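Local coordinates for Xyn30D (Paenibacillus barcinonensis, PDB 4QB6), which binds glucuronic acid-bearing xylan fragments through this calcium-binding C-terminal module of a family 30 enzyme, probably an endo-xylanase acting on glucuronoxylan, at residues 36-44 against 155-163. Numbering follows the deposited sequence.
With CA (calcium ion), chain D; GCU (alpha-D-glucopyranuronic acid), chain B.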
loop_
_atom_site.group_PDB
_atom_site.type_symbol
_atom_site.label_atom_id
_atom_site.label_comp_id
_atom_site.label_asym_id
_atom_site.label_seq_id
_atom_site.Cartn_x
_atom_site.Cartn_y
_atom_site.Cartn_z
ATOM N N THR A 36 -1.768 9.804 -17.271
ATOM C CA THR A 36 -2.194 8.556 -16.568
ATOM C C THR A 36 -1.113 8.042 -15.609
ATOM O O THR A 36 -0.036 8.634 -15.496
ATOM C CB THR A 36 -2.598 7.443 -17.556
ATOM O OG1 THR A 36 -3.288 6.406 -16.843
ATOM C CG2 THR A 36 -1.370 6.858 -18.276
ATOM N N GLY A 37 -1.400 6.929 -14.942
ATOM C CA GLY A 37 -0.605 6.506 -13.792
ATOM C C GLY A 37 0.374 5.387 -14.034
ATOM O O GLY A 37 0.551 4.890 -15.158
ATOM N N THR A 38 1.026 4.996 -12.954
ATOM C CA THR A 38 1.944 3.885 -12.943
ATOM C C THR A 38 1.537 2.960 -11.801
ATOM O O THR A 38 1.331 3.423 -10.678
ATOM C CB THR A 38 3.391 4.349 -12.694
ATOM O OG1 THR A 38 3.741 5.333 -13.687
ATOM C CG2 THR A 38 4.358 3.201 -12.774
ATOM N N THR A 39 1.451 1.681 -12.077
ATOM C CA THR A 39 1.138 0.672 -11.073
ATOM C C THR A 39 2.418 0.015 -10.598
ATOM O O THR A 39 3.309 -0.325 -11.397
ATOM C CB THR A 39 0.116 -0.352 -11.611
ATOM O OG1 THR A 39 -1.111 0.336 -11.896
ATOM C CG2 THR A 39 -0.200 -1.435 -10.599
ATOM N N TYR A 40 2.537 -0.154 -9.296
ATOM C CA TYR A 40 3.674 -0.798 -8.637
ATOM C C TYR A 40 3.117 -1.952 -7.828
ATOM O O TYR A 40 2.278 -1.739 -6.937
ATOM C CB TYR A 40 4.370 0.165 -7.706
ATOM C CG TYR A 40 4.890 1.430 -8.364
ATOM C CD1 TYR A 40 4.088 2.534 -8.502
ATOM C CD2 TYR A 40 6.172 1.493 -8.910
ATOM C CE1 TYR A 40 4.536 3.706 -9.131
ATOM C CE2 TYR A 40 6.634 2.641 -9.523
ATOM C CZ TYR A 40 5.827 3.743 -9.608
ATOM O OH TYR A 40 6.290 4.898 -10.249
ATOM N N GLU A 41 3.551 -3.183 -8.103
ATOM C CA GLU A 41 3.146 -4.353 -7.325
ATOM C C GLU A 41 3.638 -4.282 -5.883
ATOM O O GLU A 41 4.732 -3.834 -5.595
ATOM C CB GLU A 41 3.699 -5.628 -7.946
ATOM C CG GLU A 41 3.096 -6.012 -9.288
ATOM C CD GLU A 41 1.575 -6.179 -9.269
ATOM O OE1 GLU A 41 1.001 -6.349 -8.159
ATOM O OE2 GLU A 41 0.917 -6.127 -10.341
ATOM N N ALA A 42 2.833 -4.761 -4.953
ATOM C CA ALA A 42 3.289 -4.794 -3.551
ATOM C C ALA A 42 4.347 -5.847 -3.312
ATOM O O ALA A 42 5.167 -5.695 -2.413
ATOM C CB ALA A 42 2.091 -5.036 -2.652
ATOM N N GLU A 43 4.319 -6.909 -4.109
ATOM C CA GLU A 43 5.100 -8.104 -3.859
ATOM C C GLU A 43 6.481 -8.083 -4.478
ATOM O O GLU A 43 7.296 -8.945 -4.097
ATOM C CB GLU A 43 4.352 -9.356 -4.337
ATOM C CG GLU A 43 4.073 -9.423 -5.827
ATOM C CD GLU A 43 2.772 -8.785 -6.247
ATOM O OE1 GLU A 43 2.299 -9.062 -7.346
ATOM O OE2 GLU A 43 2.184 -7.950 -5.488
ATOM N N THR A 44 6.758 -7.173 -5.394
ATOM C CA THR A 44 8.081 -7.097 -6.045
ATOM C C THR A 44 8.433 -5.591 -6.169
ATOM O O THR A 44 7.542 -4.781 -6.326
ATOM C CB THR A 44 8.031 -7.839 -7.409
ATOM O OG1 THR A 44 6.933 -7.340 -8.192
ATOM C CG2 THR A 44 7.868 -9.346 -7.225
ATOM N N ASN A 155 -4.650 -7.251 3.164
ATOM C CA ASN A 155 -3.784 -7.882 2.205
ATOM C C ASN A 155 -3.605 -6.907 1.032
ATOM O O ASN A 155 -4.596 -6.353 0.530
ATOM C CB ASN A 155 -4.336 -9.195 1.712
ATOM C CG ASN A 155 -4.285 -10.291 2.741
ATOM O OD1 ASN A 155 -3.604 -10.199 3.760
ATOM N ND2 ASN A 155 -4.969 -11.385 2.442
ATOM N N MET A 156 -2.383 -6.657 0.590
ATOM C CA MET A 156 -2.086 -5.536 -0.291
ATOM C C MET A 156 -1.618 -6.029 -1.631
ATOM O O MET A 156 -0.614 -6.750 -1.726
ATOM C CB MET A 156 -1.007 -4.648 0.335
ATOM C CG MET A 156 -0.755 -3.353 -0.417
ATOM S SD MET A 156 -2.174 -2.275 -0.564
ATOM C CE MET A 156 -2.527 -1.847 1.073
ATOM N N ASP A 157 -2.331 -5.663 -2.690
ATOM C CA ASP A 157 -2.010 -6.160 -4.035
ATOM C C ASP A 157 -1.038 -5.277 -4.777
ATOM O O ASP A 157 -0.055 -5.774 -5.337
ATOM C CB ASP A 157 -3.301 -6.323 -4.839
ATOM C CG ASP A 157 -3.090 -6.989 -6.167
ATOM O OD1 ASP A 157 -2.079 -7.677 -6.377
ATOM O OD2 ASP A 157 -3.993 -6.801 -7.002
ATOM N N ASN A 158 -1.316 -3.996 -4.815
ATOM C CA ASN A 158 -0.542 -3.047 -5.632
ATOM C C ASN A 158 -0.927 -1.648 -5.234
ATOM O O ASN A 158 -1.907 -1.459 -4.477
ATOM C CB ASN A 158 -0.735 -3.309 -7.163
ATOM C CG ASN A 158 -2.107 -2.966 -7.680
ATOM O OD1 ASN A 158 -2.698 -3.718 -8.493
ATOM N ND2 ASN A 158 -2.584 -1.866 -7.320
ATOM N N ILE A 159 -0.161 -0.677 -5.701
ATOM C CA ILE A 159 -0.564 0.721 -5.696
ATOM C C ILE A 159 -0.485 1.284 -7.092
ATOM O O ILE A 159 0.299 0.806 -7.950
ATOM C CB ILE A 159 0.282 1.603 -4.770
ATOM C CG1 ILE A 159 1.769 1.536 -5.137
ATOM C CG2 ILE A 159 0.012 1.214 -3.344
ATOM C CD1 ILE A 159 2.637 2.498 -4.376
ATOM N N THR A 160 -1.320 2.265 -7.366
ATOM C CA THR A 160 -1.229 3.047 -8.619
ATOM C C THR A 160 -1.026 4.474 -8.230
ATOM O O THR A 160 -1.763 5.000 -7.378
ATOM C CB THR A 160 -2.459 2.870 -9.484
ATOM O OG1 THR A 160 -2.642 1.483 -9.769
ATOM C CG2 THR A 160 -2.343 3.644 -10.794
ATOM N N VAL A 161 -0.065 5.146 -8.834
ATOM C CA VAL A 161 0.275 6.536 -8.514
ATOM C C VAL A 161 -0.013 7.361 -9.748
ATOM O O VAL A 161 0.464 7.034 -10.849
ATOM C CB VAL A 161 1.762 6.656 -8.145
ATOM C CG1 VAL A 161 2.120 8.086 -7.794
ATOM C CG2 VAL A 161 2.085 5.708 -6.990
ATOM N N THR A 162 -0.732 8.448 -9.563
ATOM C CA THR A 162 -1.183 9.314 -10.649
ATOM C C THR A 162 -0.997 10.748 -10.165
ATOM O O THR A 162 -1.147 11.056 -8.984
ATOM C CB THR A 162 -2.661 8.985 -10.976
ATOM O OG1 THR A 162 -2.768 7.584 -11.331
ATOM C CG2 THR A 162 -3.210 9.856 -12.092
ATOM N N ALA A 163 -0.634 11.661 -11.051
ATOM C CA ALA A 163 -0.589 13.048 -10.686
ATOM C C ALA A 163 -2.001 13.548 -10.517
ATOM O O ALA A 163 -2.860 13.229 -11.330
ATOM C CB ALA A 163 0.109 13.848 -11.770
HETATM CA CA CA D . 0.131 -7.913 -6.782
HETATM C C1 GCU B . -6.291 -14.916 7.254
HETATM C C2 GCU B . -5.989 -14.779 5.784
HETATM C C3 GCU B . -4.805 -13.872 5.532
HETATM C C4 GCU B . -5.025 -12.499 6.295
HETATM C C5 GCU B . -5.240 -12.802 7.766
HETATM C C6 GCU B . -5.456 -11.594 8.579
HETATM O O2 GCU B . -5.838 -16.092 5.184
HETATM O O3 GCU B . -4.572 -13.576 4.158
HETATM O O4 GCU B . -3.811 -11.726 6.182
HETATM O O5 GCU B . -6.397 -13.610 7.817
HETATM O O6A GCU B . -4.597 -10.700 8.559
HETATM O O6B GCU B . -6.468 -11.488 9.260
HETATM O O HOH W 1 2.829 7.852 -12.085
#
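E41, E43 and D157 meet around one calcium ion, a worked example of how a metal ties the first strand of a beta-sandwich carbohydrate-binding module, and the turn after it, to the last strand. E43 grips the ion with both carboxylate oxygens, OE2 lying 2.4 Å from the calcium. Its CG sits between the backbone N and the carbonyl carbon (chi1 63°), and a further bend at chi2 brings the carboxylate round to the metal. E41 gives OE1 alone, whereas D157 gives OD1, 2.3 Å from the calcium, and its own backbone O; the carbonyls of T61 and G64 complete seven ligands. The cation probably balances the negative charge of the three carboxylates gathered round it.

D157 O serves twice, for it also accepts A42 N at 3.1 Å, the donor standing above the carbonyl plane. Behind this first shell, R94 forms a salt bridge with D157 OD2, and a classic beta bulge places D157 and N158 together opposite R94 of the neighbouring strand 87-96. Two residues earlier, the side chain of N155 reaches the glucuronic acid of the bound glycan near its O3 and O4, a sugar that R102 and Y57 also bind; an alanine here would probably cost the glucuronic acid one of its polar partners beside O3 and O4.

Farther along, strand 38-41 pairs antiparallel with 155-163 at the edge of a four-stranded sheet. Y40 N meets I159 O at 2.8 Å in a nearly straight bond (170° at the hydrogen). On the face carrying Y40, CE1 of the ring meets V161 CG2 obliquely at 3.8 Å, with W78 and I81 of the other sheet alongside and N82 N bonded to the phenol oxygen. The other face pairs T39 OG1 with T160 OG1 at 2.9 Å. Near the strand's start, a water bridges T38 OG1 and V161 O, donating to V161 O over 2.8 Å.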